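L-fuculose phosphate aldolase (Streptococcus pneumoniae, PDB 4C24) is, by name and family, a class II, metal-dependent aldolase of the AraD-like clan, and holds a zinc ion. Local coordinates at residues Gly30-Val35 against Ile96-Thr101; Leu20-Leu25 against Asp51-Lys56. All coordinates share one frame; numbering follows the deposited sequence. Where two conformers were deposited one is given.

Overall arrangement
Leu20-Leu25 carries the last turn of helix 7-22 and the turn that ends it, and after a short link the chain reaches Gly30-Val35, where strand 32-37 begins. Interaction 2 closes the first loop, bringing Asp51-Lys56, in the connection between strands 42-45 and 61-64, back against the end of that helix. Interaction 1 closes the longer loop, in which Ile96-Thr101 returns beside Gly30-Val35 in the middle of the mixed sheet. The segments alternate along the chain, so the two loops cross. The centres of interactions 1 and 2 lie about 11 Å apart. Leu33 meets Phe52 and Ile97 meets Leu20, which joins the zinc-bearing strands to helix 7-22.

Interaction 1 of 2, residues Gly30-Val35 against Ile96-Thr101; sequences GGNLSV and IIHAHT. With ZN (zinc ion), chain B; SO4 (sulfate ion), chain E.
Asn32 and His98 face each other as an antiparallel hydrogen-bonded pair, with His98 N to Asn32 O at 2.8 Å and Asn32 N returning to His98 O. Ser34 and Ile96 form the next such pair. Their side chains share the Asn32-His98 face, where Ser34 OG lies 3.7 Å from Ile96 CB and is hydrogen-bonded to Tyr87 and His83. Asn32 OD1 lies near the His98 ring plane, packed beside CB, its amide turned 27° from the ring, and hydrogen-bonds to His83 NE2; ND2 donates to sulfate O4 at 2.9 Å. The amide thus serves an acceptor and a donor need at once. His98 CG stands anti to the backbone N (chi1 164°). NE2 of its ring binds the zinc ion at 2.0 Å; Ile162 O takes ND1, fixing the ring's rotation. His100 NE2 binds at the same length, while His160 and a water complete the site. That water donates to Gly30 O at 3.0 Å. Glycine suits position 30, where phi is positive and a side chain would run into the His100 ring. On the other face Leu33 CD2 packs 3.9 Å from Ile97 CG1, side by side. Helix 80-89 covers the Ile96-His98 face, Leu33 and Ile97 pack on helix 7-22, Ile97 also on helix 169-192, and strands 42-45 and 161-166 flank the pair.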
loop_
_atom_site.group_PDB
_atom_site.type_symbol
_atom_site.label_atom_id
_atom_site.label_comp_id
_atom_site.label_asym_id
_atom_site.label_seq_id
_atom_site.Cartn_x
_atom_site.Cartn_y
_atom_site.Cartn_z
ATOM N N GLY A 30 -15.239 7.731 -11.660
ATOM C CA GLY A 30 -16.044 8.740 -10.986
ATOM C C GLY A 30 -15.292 10.012 -10.638
ATOM O O GLY A 30 -15.880 10.916 -10.049
ATOM N N GLY A 31 -14.003 10.077 -11.004
ATOM C CA GLY A 31 -13.147 11.236 -10.727
ATOM C C GLY A 31 -13.140 12.197 -11.896
ATOM O O GLY A 31 -13.424 11.809 -13.028
ATOM N N ASN A 32 -12.848 13.458 -11.626
ATOM C CA ASN A 32 -12.925 14.480 -12.699
ATOM C C ASN A 32 -12.127 15.705 -12.322
ATOM O O ASN A 32 -11.880 15.973 -11.155
ATOM C CB ASN A 32 -14.374 14.832 -13.123
ATOM C CG ASN A 32 -15.382 14.570 -12.019
ATOM O OD1 ASN A 32 -15.553 15.402 -11.137
ATOM N ND2 ASN A 32 -16.041 13.410 -12.067
ATOM N N LEU A 33 -11.693 16.452 -13.329
ATOM C CA LEU A 33 -10.906 17.645 -13.106
ATOM C C LEU A 33 -11.450 18.735 -13.998
ATOM O O LEU A 33 -11.931 18.472 -15.116
ATOM C CB LEU A 33 -9.425 17.449 -13.481
ATOM C CG LEU A 33 -8.667 16.315 -12.802
ATOM C CD1 LEU A 33 -8.957 14.956 -13.450
ATOM C CD2 LEU A 33 -7.179 16.586 -12.754
ATOM N N SER A 34 -11.307 19.960 -13.525
ATOM C CA SER A 34 -11.681 21.108 -14.316
ATOM C C SER A 34 -10.804 22.301 -14.003
ATOM O O SER A 34 -10.136 22.371 -12.956
ATOM C CB SER A 34 -13.141 21.459 -14.051
ATOM O OG SER A 34 -13.277 22.069 -12.790
ATOM N N VAL A 35 -10.793 23.228 -14.968
ATOM C CA VAL A 35 -10.213 24.541 -14.765
ATOM C C VAL A 35 -11.193 25.576 -15.279
ATOM O O VAL A 35 -11.949 25.326 -16.221
ATOM C CB VAL A 35 -8.856 24.751 -15.496
ATOM C CG1 VAL A 35 -7.712 24.100 -14.729
ATOM C CG2 VAL A 35 -8.932 24.290 -16.951
ATOM N N ILE A 96 -10.399 22.610 -10.021
ATOM C CA ILE A 96 -11.087 21.700 -9.101
ATOM C C ILE A 96 -10.769 20.271 -9.464
ATOM O O ILE A 96 -10.753 19.889 -10.667
ATOM C CB ILE A 96 -12.608 21.916 -9.174
ATOM C CG1 ILE A 96 -12.926 23.306 -8.660
ATOM C CG2 ILE A 96 -13.376 20.872 -8.344
ATOM C CD1 ILE A 96 -14.367 23.755 -8.837
ATOM N N ILE A 97 -10.542 19.448 -8.443
ATOM C CA ILE A 97 -10.378 18.038 -8.646
ATOM C C ILE A 97 -11.358 17.307 -7.777
ATOM O O ILE A 97 -11.484 17.643 -6.572
ATOM C CB ILE A 97 -8.946 17.575 -8.308
ATOM C CG1 ILE A 97 -7.931 18.265 -9.262
ATOM C CG2 ILE A 97 -8.854 16.054 -8.374
ATOM C CD1 ILE A 97 -6.485 17.941 -8.947
ATOM N N HIS A 98 -12.070 16.358 -8.376
ATOM C CA HIS A 98 -12.918 15.419 -7.621
ATOM C C HIS A 98 -12.327 14.027 -7.760
ATOM O O HIS A 98 -11.956 13.572 -8.870
ATOM C CB HIS A 98 -14.349 15.473 -8.129
ATOM C CG HIS A 98 -15.201 14.306 -7.711
ATOM N ND1 HIS A 98 -15.542 14.073 -6.395
ATOM C CD2 HIS A 98 -15.778 13.313 -8.431
ATOM C CE1 HIS A 98 -16.285 12.982 -6.326
ATOM N NE2 HIS A 98 -16.468 12.509 -7.549
ATOM N N ALA A 99 -12.210 13.327 -6.635
ATOM C CA ALA A 99 -11.622 12.020 -6.636
ATOM C C ALA A 99 -12.307 11.110 -5.647
ATOM O O ALA A 99 -12.892 11.607 -4.690
ATOM C CB ALA A 99 -10.137 12.107 -6.322
ATOM N N HIS A 100 -12.259 9.813 -5.891
ATOM C CA HIS A 100 -12.696 8.810 -4.908
ATOM C C HIS A 100 -11.419 8.251 -4.323
ATOM O O HIS A 100 -10.837 7.297 -4.853
ATOM C CB HIS A 100 -13.517 7.714 -5.574
ATOM C CG HIS A 100 -14.734 8.212 -6.304
ATOM N ND1 HIS A 100 -15.719 7.370 -6.753
ATOM C CD2 HIS A 100 -15.118 9.466 -6.654
ATOM C CE1 HIS A 100 -16.639 8.081 -7.399
ATOM N NE2 HIS A 100 -16.312 9.361 -7.316
ATOM N N THR A 101 -10.911 8.916 -3.293
ATOM C CA THR A 101 -9.682 8.467 -2.669
ATOM C C THR A 101 -9.971 7.395 -1.603
ATOM O O THR A 101 -11.073 6.806 -1.577
ATOM C CB THR A 101 -8.873 9.653 -2.132
ATOM O OG1 THR A 101 -9.603 10.248 -1.050
ATOM C CG2 THR A 101 -8.581 10.686 -3.244
HETATM ZN ZN ZN B . -17.466 10.847 -7.979
HETATM S S SO4 E . -17.325 10.982 -14.700
HETATM O O1 SO4 E . -18.582 11.219 -15.439
HETATM O O2 SO4 E . -17.704 10.646 -13.323
HETATM O O3 SO4 E . -16.683 9.858 -15.410
HETATM O O4 SO4 E . -16.474 12.192 -14.676
HETATM O O HOH W 1 -18.825 10.911 -9.563
#

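Interaction 2 of 2, residues Leu20-Leu25 against Asp51-Lys56; sequences LVETDL and DFFEIK
Val21, in the last turn of helix 7-22, lies 7.8 Å from Phe52 between CA atoms, a separation that leaves the contact to side chains. Val21 CG2 turns to Phe52, meeting the ring edge at CD2, 3.8 Å away and in the ring plane, whereas CB and CG1 meet Phe53 CE2, CB at 3.7 Å. A beta-branched valine suits this place because it puts one methyl against each ring edge from a single short side chain. CG1 stands anti to the backbone N (chi1 -174°), which brings it beside Phe53 CE2. Glu22 CG sits at the edge of the Phe53 ring, 3.9 Å from CZ, and OE2 is equally near it, with carboxylate and ring planes 51° apart. Deeper in, Leu20 CD1 approaches Phe52 CE2 at 4.3 Å, and both residues also touch Leu33 of strand 32-37. Asp51 OD1 accepts from Phe53 N at 3.0 Å through its anti lone pair, an Asx turn that leads the chain into Phe52 and Phe53. At the helix end, Asp24 takes positive phi in a Schellman motif. The whole is a helix C-terminus packed by hydrophobic side chains against a loop between two sheet strands, at the edge of the aldolase domain's alpha/beta core.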
loop_
_atom_site.group_PDB
_atom_site.type_symbol
_atom_site.label_atom_id
_atom_site.label_comp_id
_atom_site.label_asym_id
_atom_site.label_seq_id
_atom_site.Cartn_x
_atom_site.Cartn_y
_atom_site.Cartn_z
ATOM N N LEU A 20 -3.135 11.615 -10.831
ATOM C CA LEU A 20 -4.015 11.005 -9.813
ATOM C C LEU A 20 -3.887 9.477 -9.809
ATOM O O LEU A 20 -3.852 8.858 -8.754
ATOM C CB LEU A 20 -5.472 11.429 -10.030
ATOM C CG LEU A 20 -5.868 12.847 -9.646
ATOM C CD1 LEU A 20 -7.263 13.112 -10.179
ATOM C CD2 LEU A 20 -5.846 13.072 -8.131
ATOM N N VAL A 21 -3.776 8.844 -10.986
ATOM C CA VAL A 21 -3.629 7.381 -11.059
ATOM C C VAL A 21 -2.188 6.971 -10.747
ATOM O O VAL A 21 -1.949 5.996 -10.050
ATOM C CB VAL A 21 -4.042 6.821 -12.444
ATOM C CG1 VAL A 21 -4.014 5.293 -12.451
ATOM C CG2 VAL A 21 -5.406 7.343 -12.865
ATOM N N GLU A 22 -1.220 7.715 -11.277
ATOM C CA GLU A 22 0.193 7.354 -11.119
ATOM C C GLU A 22 0.580 7.311 -9.638
ATOM O O GLU A 22 1.324 6.425 -9.202
ATOM C CB GLU A 22 1.076 8.355 -11.874
ATOM C CG GLU A 22 0.923 8.293 -13.399
ATOM C CD GLU A 22 1.532 9.479 -14.163
ATOM O OE1 GLU A 22 1.912 10.505 -13.558
ATOM O OE2 GLU A 22 1.620 9.391 -15.407
ATOM N N THR A 23 0.042 8.249 -8.863
ATOM C CA THR A 23 0.354 8.328 -7.430
ATOM C C THR A 23 -0.608 7.492 -6.588
ATOM O O THR A 23 -0.522 7.496 -5.363
ATOM C CB THR A 23 0.339 9.773 -6.897
ATOM O OG1 THR A 23 -0.977 10.308 -7.033
ATOM C CG2 THR A 23 1.337 10.662 -7.641
ATOM N N ASP A 24 -1.487 6.764 -7.253
ATOM C CA ASP A 24 -2.454 5.878 -6.599
ATOM C C ASP A 24 -3.419 6.589 -5.652
ATOM O O ASP A 24 -3.947 5.984 -4.706
ATOM C CB ASP A 24 -1.771 4.716 -5.869
ATOM C CG ASP A 24 -2.691 3.515 -5.709
ATOM O OD1 ASP A 24 -3.553 3.279 -6.592
ATOM O OD2 ASP A 24 -2.549 2.803 -4.690
ATOM N N LEU A 25 -3.678 7.859 -5.907
ATOM C CA LEU A 25 -4.767 8.529 -5.181
ATOM C C LEU A 25 -6.121 7.952 -5.580
ATOM O O LEU A 25 -7.007 7.781 -4.741
ATOM C CB LEU A 25 -4.741 10.037 -5.408
ATOM C CG LEU A 25 -3.790 10.793 -4.494
ATOM C CD1 LEU A 25 -3.579 12.205 -5.040
ATOM C CD2 LEU A 25 -4.319 10.822 -3.049
ATOM N N ASP A 51 -11.395 6.435 -19.322
ATOM C CA ASP A 51 -10.176 6.158 -18.558
ATOM C C ASP A 51 -9.194 7.326 -18.678
ATOM O O ASP A 51 -8.966 7.841 -19.782
ATOM C CB ASP A 51 -9.530 4.869 -19.099
ATOM C CG ASP A 51 -8.469 4.288 -18.168
ATOM O OD1 ASP A 51 -7.419 4.936 -17.952
ATOM O OD2 ASP A 51 -8.677 3.151 -17.677
ATOM N N PHE A 52 -8.628 7.757 -17.551
ATOM C CA PHE A 52 -7.715 8.906 -17.544
ATOM C C PHE A 52 -6.541 8.751 -18.507
ATOM O O PHE A 52 -6.026 9.736 -19.039
ATOM C CB PHE A 52 -7.189 9.204 -16.136
ATOM C CG PHE A 52 -8.170 9.939 -15.251
ATOM C CD1 PHE A 52 -9.132 10.792 -15.788
ATOM C CD2 PHE A 52 -8.106 9.799 -13.876
ATOM C CE1 PHE A 52 -10.028 11.467 -14.968
ATOM C CE2 PHE A 52 -8.993 10.480 -13.047
ATOM C CZ PHE A 52 -9.959 11.310 -13.592
ATOM N N PHE A 53 -6.124 7.510 -18.734
ATOM C CA PHE A 53 -4.988 7.260 -19.605
ATOM C C PHE A 53 -5.345 7.220 -21.087
ATOM O O PHE A 53 -4.469 7.073 -21.946
ATOM C CB PHE A 53 -4.252 6.001 -19.151
ATOM C CG PHE A 53 -3.208 6.280 -18.126
ATOM C CD1 PHE A 53 -1.928 6.652 -18.521
ATOM C CD2 PHE A 53 -3.509 6.243 -16.772
ATOM C CE1 PHE A 53 -0.951 6.936 -17.593
ATOM C CE2 PHE A 53 -2.530 6.525 -15.833
ATOM C CZ PHE A 53 -1.254 6.877 -16.244
ATOM N N GLU A 54 -6.633 7.389 -21.374
ATOM C CA GLU A 54 -7.138 7.385 -22.746
ATOM C C GLU A 54 -7.751 8.728 -23.152
ATOM O O GLU A 54 -8.275 8.859 -24.253
ATOM C CB GLU A 54 -8.169 6.269 -22.923
ATOM C CG GLU A 54 -7.606 4.873 -22.698
ATOM C CD GLU A 54 -8.464 3.791 -23.312
ATOM O OE1 GLU A 54 -9.607 3.593 -22.845
ATOM O OE2 GLU A 54 -7.990 3.133 -24.264
ATOM N N ILE A 55 -7.683 9.723 -22.272
ATOM C CA ILE A 55 -8.247 11.037 -22.586
ATOM C C ILE A 55 -7.334 11.841 -23.518
ATOM O O ILE A 55 -6.154 12.066 -23.214
ATOM C CB ILE A 55 -8.571 11.863 -21.316
ATOM C CG1 ILE A 55 -9.508 11.082 -20.392
ATOM C CG2 ILE A 55 -9.200 13.207 -21.690
ATOM C CD1 ILE A 55 -9.765 11.788 -19.076
ATOM N N LYS A 56 -7.897 12.269 -24.652
ATOM C CA LYS A 56 -7.209 13.159 -25.584
ATOM C C LYS A 56 -7.713 14.581 -25.418
ATOM O O LYS A 56 -8.809 14.805 -24.880
ATOM C CB LYS A 56 -7.473 12.725 -27.021
ATOM C CG LYS A 56 -7.035 11.312 -27.357
ATOM C CD LYS A 56 -7.193 11.103 -28.849
ATOM C CE LYS A 56 -7.453 9.651 -29.205
ATOM N NZ LYS A 56 -8.884 9.463 -29.572
#